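Local coordinates for protein acetyltransferase-like, GNAT family (Bacteroides thetaiotaomicron, PDB 3EY5) that probably transfers an acetyl group to an amine, as expected of a GNAT-family N-acetyltransferase, at residues A[137-142]-A[149-154]. Residues are numbered along the deposited sequence; the frame is centred on the assembly and turned at random.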
# COMPACT_ATOMS: atom_id res chain seq x y z
N TYR A 137 12.93 -8.57 5.98
CA TYR A 137 12.59 -7.87 4.75
C TYR A 137 13.20 -6.43 4.69
O TYR A 137 13.30 -5.74 5.73
CB TYR A 137 11.07 -7.80 4.63
CG TYR A 137 10.64 -7.10 3.35
CD1 TYR A 137 10.81 -7.72 2.12
CD2 TYR A 137 10.08 -5.84 3.38
CE1 TYR A 137 10.43 -7.09 0.91
CE2 TYR A 137 9.70 -5.19 2.19
CZ TYR A 137 9.91 -5.82 0.96
OH TYR A 137 9.53 -5.19 -0.24
N TYR A 138 13.55 -5.99 3.48
CA TYR A 138 13.99 -4.62 3.18
C TYR A 138 13.25 -4.07 1.97
O TYR A 138 13.15 -4.76 0.95
CB TYR A 138 15.50 -4.59 2.88
CG TYR A 138 16.33 -4.71 4.15
CD1 TYR A 138 16.65 -5.96 4.67
CD2 TYR A 138 16.75 -3.57 4.85
CE1 TYR A 138 17.36 -6.07 5.85
CE2 TYR A 138 17.47 -3.67 6.02
CZ TYR A 138 17.77 -4.93 6.51
OH TYR A 138 18.49 -5.06 7.66
N GLN A 139 12.72 -2.86 2.08
CA GLN A 139 12.20 -2.16 0.92
C GLN A 139 13.36 -1.50 0.15
O GLN A 139 14.02 -0.60 0.69
CB GLN A 139 11.19 -1.10 1.35
CG GLN A 139 10.51 -0.41 0.16
CD GLN A 139 9.78 0.84 0.58
OE1 GLN A 139 10.12 1.94 0.15
NE2 GLN A 139 8.80 0.69 1.45
N PRO A 140 13.58 -1.92 -1.13
CA PRO A 140 14.55 -1.27 -2.01
C PRO A 140 14.15 0.20 -2.13
O PRO A 140 12.99 0.51 -1.99
CB PRO A 140 14.34 -1.98 -3.38
CG PRO A 140 13.65 -3.26 -3.05
CD PRO A 140 12.74 -2.89 -1.85
N PRO A 141 15.12 1.11 -2.40
CA PRO A 141 14.81 2.55 -2.45
C PRO A 141 13.99 2.92 -3.68
O PRO A 141 14.20 2.35 -4.75
CB PRO A 141 16.18 3.20 -2.58
CG PRO A 141 17.08 2.12 -3.20
CD PRO A 141 16.56 0.83 -2.63
N TYR A 142 13.11 3.90 -3.53
CA TYR A 142 12.49 4.49 -4.72
C TYR A 142 13.48 5.33 -5.51
O TYR A 142 13.41 5.36 -6.74
CB TYR A 142 11.28 5.33 -4.34
CG TYR A 142 10.04 4.51 -4.04
CD1 TYR A 142 9.34 3.88 -5.06
CD2 TYR A 142 9.59 4.36 -2.74
CE1 TYR A 142 8.20 3.10 -4.79
CE2 TYR A 142 8.42 3.56 -2.45
CZ TYR A 142 7.74 2.97 -3.49
OH TYR A 142 6.60 2.21 -3.25
N LEU A 149 15.19 0.01 3.07
CA LEU A 149 14.52 0.29 4.34
C LEU A 149 14.09 -0.98 5.07
O LEU A 149 13.36 -1.77 4.52
CB LEU A 149 13.32 1.23 4.15
CG LEU A 149 13.58 2.53 3.36
CD1 LEU A 149 12.23 3.20 3.07
CD2 LEU A 149 14.56 3.47 4.11
N PRO A 150 14.58 -1.19 6.31
CA PRO A 150 14.17 -2.39 7.05
C PRO A 150 12.65 -2.33 7.29
O PRO A 150 12.16 -1.26 7.61
CB PRO A 150 14.95 -2.29 8.37
CG PRO A 150 15.86 -1.08 8.24
CD PRO A 150 15.31 -0.22 7.15
N MSE A 151 11.92 -3.41 7.05
CA MSE A 151 10.47 -3.40 7.20
C MSE A 151 10.07 -4.79 7.51
O MSE A 151 10.90 -5.68 7.52
CB MSE A 151 9.77 -3.03 5.90
CG MSE A 151 10.31 -1.78 5.34
SE MSE A 151 9.37 -0.22 6.04
CE MSE A 151 8.82 0.01 4.21
N TYR A 152 8.79 -4.99 7.76
CA TYR A 152 8.24 -6.34 7.87
C TYR A 152 7.12 -6.39 6.89
O TYR A 152 6.46 -5.38 6.61
CB TYR A 152 7.69 -6.62 9.27
CG TYR A 152 8.75 -6.94 10.31
CD1 TYR A 152 9.95 -7.61 9.94
CD2 TYR A 152 8.55 -6.63 11.65
CE1 TYR A 152 10.92 -7.93 10.90
CE2 TYR A 152 9.51 -6.95 12.61
CZ TYR A 152 10.68 -7.58 12.23
OH TYR A 152 11.63 -7.87 13.18
N LEU A 153 6.85 -7.58 6.40
CA LEU A 153 5.63 -7.78 5.60
C LEU A 153 4.53 -8.24 6.54
O LEU A 153 4.78 -8.87 7.56
CB LEU A 153 5.83 -8.83 4.52
CG LEU A 153 6.89 -8.60 3.44
CD1 LEU A 153 6.90 -9.90 2.57
CD2 LEU A 153 6.56 -7.33 2.59
N MSE A 154 3.30 -7.92 6.17
CA MSE A 154 2.15 -8.34 6.93
C MSE A 154 1.16 -8.83 5.91
O MSE A 154 1.01 -8.22 4.86
CB MSE A 154 1.58 -7.18 7.72
CG MSE A 154 2.46 -6.78 8.88
SE MSE A 154 1.44 -5.76 10.12
CE MSE A 154 0.41 -7.27 10.83
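Gln139 and Leu149 exchange two backbone hydrogen bonds as an antiparallel hydrogen-bonded pair, Gln139 N reaching Leu149 O and Leu149 N reaching Gln139 O, each at 2.7 Å. With Tyr138 opposite Pro150 as the non-hydrogen-bonded pair, they close the hairpin of strands 136-139 and 149-156; a further bond runs from Met151 N to Tyr137 O at 3.0 Å, its donor about 40° out of the carbonyl plane. Tyr137, Gln139, Leu149 and Met151 share one face. CG of Tyr137 stands anti to its backbone N (chi1 -179°); its ring receives Leu153 CD2 over the centre of one face, a CH-pi contact 3.8 Å from the ring centroid. Met151 CB lies in the ring plane at its edge, beside Tyr137 CD2. Gln139, extended beyond CG, lies side by side with Leu149, Gln139 OE1 against Leu149 CD1 at 3.8 Å. On the other face the Tyr138 side chain crosses that of Pro150 obliquely, Tyr138 CE2 lying 3.7 Å from Pro150 CB. Tyr137 O and Met151 O, two acceptors 3.0 Å apart, are both bonded by the guanidinium of Arg112, which also forms a cation-pi contact with Tyr138. Tyr137 OH and Gln139 NE2 reach the carboxylate of Glu109, and helix 161-176 packs against Tyr137. Chemically, the Arg112 charge probably offsets the repulsion between the paired carbonyls, while Glu109 satisfies two buried polar ends, joining strand 136-139 by side chains to strand 106-110, on which strand 149-156 already pairs.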